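Local atomic coordinates of formimidoylglutamase (Bacillus subtilis, PDB entry 3M1R), a protein that hydrolyses N-formimidoyl-L-glutamate to L-glutamate and formamide in histidine degradation, using two manganese ions per subunit. Residues D[242-254]-D[259-271]. Sequence-based numbering, arbitrary orientation.
Sequences ISVDMDVLDQSHA and AIGPGGLYTDELL. With CA (calcium ion), chain B; CA (calcium ion), chain C; PEG (di(hydroxyethyl)ether), chain E.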
# COMPACT_ATOMS: atom_id res chain seq x y z
N ILE D 242 5.25 34.78 5.44
CA ILE D 242 4.66 33.66 6.13
C ILE D 242 5.30 32.37 5.63
O ILE D 242 5.18 32.04 4.46
CB ILE D 242 3.15 33.57 5.87
CG1 ILE D 242 2.43 34.84 6.32
CG2 ILE D 242 2.56 32.36 6.57
CD1 ILE D 242 0.96 34.80 5.97
N SER D 243 5.99 31.66 6.52
CA SER D 243 6.57 30.37 6.18
C SER D 243 5.85 29.25 6.89
O SER D 243 5.94 29.10 8.11
CB SER D 243 8.07 30.32 6.52
OG SER D 243 8.65 29.12 6.03
N VAL D 244 5.14 28.44 6.12
CA VAL D 244 4.43 27.32 6.71
C VAL D 244 5.16 26.00 6.46
O VAL D 244 5.24 25.52 5.33
CB VAL D 244 3.01 27.18 6.16
CG1 VAL D 244 2.33 25.99 6.84
CG2 VAL D 244 2.24 28.46 6.40
N ASP D 245 5.70 25.44 7.54
CA ASP D 245 6.29 24.12 7.50
C ASP D 245 5.20 23.19 7.98
O ASP D 245 4.74 23.27 9.11
CB ASP D 245 7.51 24.07 8.41
CG ASP D 245 8.16 22.69 8.46
OD1 ASP D 245 7.51 21.65 8.23
OD2 ASP D 245 9.36 22.66 8.74
N MSE D 246 4.74 22.32 7.09
CA MSE D 246 3.54 21.55 7.35
C MSE D 246 3.72 20.59 8.52
O MSE D 246 2.73 20.12 9.08
CB MSE D 246 3.06 20.81 6.09
CG MSE D 246 2.53 21.75 4.99
SE MSE D 246 0.90 22.77 5.48
CE MSE D 246 -0.36 21.28 5.37
N ASP D 247 4.96 20.33 8.92
CA ASP D 247 5.15 19.39 10.02
C ASP D 247 4.83 20.01 11.38
O ASP D 247 4.87 19.32 12.40
CB ASP D 247 6.52 18.69 9.99
CG ASP D 247 7.67 19.62 10.28
OD1 ASP D 247 7.46 20.65 10.98
OD2 ASP D 247 8.78 19.30 9.81
N VAL D 248 4.46 21.29 11.39
CA VAL D 248 3.87 21.90 12.57
C VAL D 248 2.55 21.20 12.92
O VAL D 248 2.10 21.21 14.06
CB VAL D 248 3.62 23.41 12.34
CG1 VAL D 248 2.34 23.64 11.49
CG2 VAL D 248 3.50 24.15 13.66
N LEU D 249 1.93 20.59 11.91
CA LEU D 249 0.66 19.91 12.11
C LEU D 249 0.90 18.56 12.75
O LEU D 249 1.93 17.95 12.55
CB LEU D 249 -0.07 19.69 10.77
CG LEU D 249 -0.59 20.95 10.09
CD1 LEU D 249 -0.89 20.67 8.62
CD2 LEU D 249 -1.83 21.52 10.81
N ASP D 250 -0.08 18.13 13.53
CA ASP D 250 -0.09 16.84 14.17
C ASP D 250 -0.08 15.72 13.14
O ASP D 250 -0.73 15.83 12.08
CB ASP D 250 -1.33 16.71 15.04
CG ASP D 250 -1.31 15.47 15.91
OD1 ASP D 250 -0.75 15.53 17.03
OD2 ASP D 250 -1.86 14.44 15.49
N GLN D 251 0.61 14.63 13.45
CA GLN D 251 0.74 13.55 12.47
C GLN D 251 -0.62 13.06 11.97
O GLN D 251 -0.75 12.69 10.81
CB GLN D 251 1.61 12.39 12.97
CG GLN D 251 1.14 11.71 14.24
CD GLN D 251 2.12 10.63 14.69
OE1 GLN D 251 3.21 10.50 14.14
NE2 GLN D 251 1.73 9.86 15.69
N SER D 252 -1.64 13.10 12.83
CA SER D 252 -2.95 12.62 12.37
C SER D 252 -3.57 13.52 11.29
O SER D 252 -4.41 13.06 10.52
CB SER D 252 -3.92 12.40 13.55
OG SER D 252 -4.18 13.61 14.25
N HIS D 253 -3.14 14.79 11.23
CA HIS D 253 -3.65 15.76 10.25
C HIS D 253 -2.72 15.93 9.04
O HIS D 253 -3.18 16.32 7.97
CB HIS D 253 -3.89 17.14 10.91
CG HIS D 253 -5.10 17.18 11.79
ND1 HIS D 253 -6.11 18.12 11.64
CD2 HIS D 253 -5.48 16.38 12.82
CE1 HIS D 253 -7.05 17.89 12.54
NE2 HIS D 253 -6.69 16.85 13.26
N ALA D 254 -1.44 15.64 9.22
CA ALA D 254 -0.48 15.67 8.10
C ALA D 254 0.45 14.46 8.11
O ALA D 254 1.62 14.59 8.48
CB ALA D 254 0.34 16.97 8.14
N ALA D 259 9.06 14.58 9.05
CA ALA D 259 9.15 14.48 10.50
C ALA D 259 7.78 14.53 11.17
O ALA D 259 7.33 15.59 11.57
CB ALA D 259 10.07 15.57 11.07
N ILE D 260 7.11 13.38 11.28
CA ILE D 260 5.80 13.30 11.94
C ILE D 260 5.96 12.92 13.42
O ILE D 260 6.94 12.28 13.81
CB ILE D 260 4.87 12.23 11.30
CG1 ILE D 260 5.58 10.88 11.21
CG2 ILE D 260 4.38 12.66 9.92
CD1 ILE D 260 4.70 9.78 10.68
N GLY D 261 4.98 13.32 14.21
CA GLY D 261 4.87 12.96 15.60
C GLY D 261 3.58 13.54 16.15
O GLY D 261 2.95 14.39 15.51
N PRO D 262 3.18 13.10 17.34
CA PRO D 262 1.98 13.62 18.03
C PRO D 262 2.28 14.96 18.69
O PRO D 262 3.44 15.35 18.82
CB PRO D 262 1.72 12.55 19.08
CG PRO D 262 3.11 12.12 19.48
CD PRO D 262 3.91 12.14 18.18
N GLY D 263 1.23 15.67 19.10
CA GLY D 263 1.36 16.92 19.84
C GLY D 263 1.44 18.19 19.01
O GLY D 263 1.99 19.19 19.46
N GLY D 264 0.87 18.17 17.81
CA GLY D 264 0.96 19.32 16.93
C GLY D 264 -0.34 20.05 16.67
O GLY D 264 -1.38 19.73 17.25
N LEU D 265 -0.29 21.05 15.80
CA LEU D 265 -1.46 21.83 15.44
C LEU D 265 -2.48 20.98 14.66
O LEU D 265 -2.13 20.00 14.02
CB LEU D 265 -1.04 23.01 14.56
CG LEU D 265 -0.36 24.24 15.14
CD1 LEU D 265 -0.27 25.30 14.02
CD2 LEU D 265 -1.17 24.79 16.32
N TYR D 266 -3.75 21.38 14.71
CA TYR D 266 -4.73 20.74 13.85
C TYR D 266 -4.99 21.66 12.65
O TYR D 266 -4.81 22.85 12.76
CB TYR D 266 -5.98 20.35 14.65
CG TYR D 266 -5.62 19.40 15.81
CD1 TYR D 266 -5.77 19.79 17.14
CD2 TYR D 266 -5.08 18.14 15.55
CE1 TYR D 266 -5.42 18.92 18.19
CE2 TYR D 266 -4.73 17.27 16.59
CZ TYR D 266 -4.90 17.67 17.90
OH TYR D 266 -4.55 16.80 18.92
N THR D 267 -5.34 21.11 11.48
CA THR D 267 -5.36 21.92 10.27
C THR D 267 -6.30 23.15 10.32
O THR D 267 -5.93 24.23 9.88
CB THR D 267 -5.67 21.09 9.00
OG1 THR D 267 -4.83 19.93 8.98
CG2 THR D 267 -5.38 21.92 7.75
N ASP D 268 -7.49 22.99 10.87
CA ASP D 268 -8.44 24.10 10.95
C ASP D 268 -7.88 25.27 11.79
O ASP D 268 -8.10 26.44 11.47
CB ASP D 268 -9.78 23.62 11.49
CG ASP D 268 -9.64 22.84 12.77
OD1 ASP D 268 -9.33 23.47 13.81
OD2 ASP D 268 -9.85 21.61 12.75
N GLU D 269 -7.17 24.93 12.86
CA GLU D 269 -6.41 25.90 13.64
C GLU D 269 -5.38 26.65 12.77
O GLU D 269 -5.26 27.86 12.85
CB GLU D 269 -5.62 25.16 14.70
CG GLU D 269 -5.89 25.55 16.11
CD GLU D 269 -5.03 24.76 17.06
OE1 GLU D 269 -4.72 23.57 16.76
OE2 GLU D 269 -4.63 25.32 18.10
N LEU D 270 -4.63 25.91 11.96
CA LEU D 270 -3.65 26.53 11.08
C LEU D 270 -4.34 27.40 10.04
O LEU D 270 -3.92 28.54 9.79
CB LEU D 270 -2.78 25.46 10.39
CG LEU D 270 -1.67 25.87 9.40
CD1 LEU D 270 -0.69 26.85 10.05
CD2 LEU D 270 -0.91 24.64 8.80
N LEU D 271 -5.40 26.88 9.42
CA LEU D 271 -6.05 27.62 8.34
C LEU D 271 -6.53 28.98 8.86
O LEU D 271 -6.36 30.00 8.20
CB LEU D 271 -7.21 26.82 7.74
CG LEU D 271 -6.87 25.47 7.08
CD1 LEU D 271 -8.14 24.75 6.62
CD2 LEU D 271 -5.94 25.67 5.90
CA CA B . 9.75 21.30 10.88
CA CA C . 11.57 22.72 9.98
C1 PEG E . 11.17 15.99 15.34
O1 PEG E . 12.20 15.62 14.46
C2 PEG E . 10.07 14.91 15.46
O2 PEG E . 8.80 15.37 15.00
C3 PEG E . 8.31 16.69 15.20
C4 PEG E . 8.01 17.34 13.83
O4 PEG E . 6.64 17.41 13.47
O HOH W 1 9.40 17.19 8.18
O HOH W 2 4.01 15.82 13.22
O HOH W 3 -5.67 17.62 7.42
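Asp250 ties the loop that leaves strand 239-245 to the turn at Gly263-Gly264 before helix 267-278. Asp250 OD1 takes the N-H of Gly264 N almost straight on (3.2 Å, 175°), through its anti lone pair, and a weaker, bent bond from Gly263 N. CG stands anti to the backbone N (chi1 -171°), which swings the carboxylate alongside the Tyr266 ring. OD2 is gripped from opposite faces by Ser252 N and Ser252 OG, the former closing an Asx turn. With an alanine here, Gly263 N and Gly264 N would probably lose their shared acceptor and Ser252 the one that fixes its Asx turn. The backbones form a single bridge, Leu265 N to Val248 O (3.0 Å) and Asp250 N to Leu265 O (2.8 Å), packed so closely that a side chain at Gly264 would clash with it.

The His253 and Tyr266 side chains cross at about a right angle, with the ring planes 48° apart; Tyr266 CB lies over the imidazole of His253, 3.8 Å from its centroid, a CH-pi contact. Leu270 CD2 meets Leu249 CD2 at 3.8 Å and touches Val244 CG1 tip to tip, seating the helix on its strand within a beta-alpha-beta unit.

Farther out, Asp245 OD2 bridges two calcium ions, probably standing in the manganese sites, while Asp247 grips one through both oxygens; Asn130, Asp153, His155 and Asp157 complete the sites. One carboxylate thus serves both segments, OD1 accepting from the turn and OD2 from its own loop, consistent with a firmly placed loop beside the two-metal centre of the arginase fold.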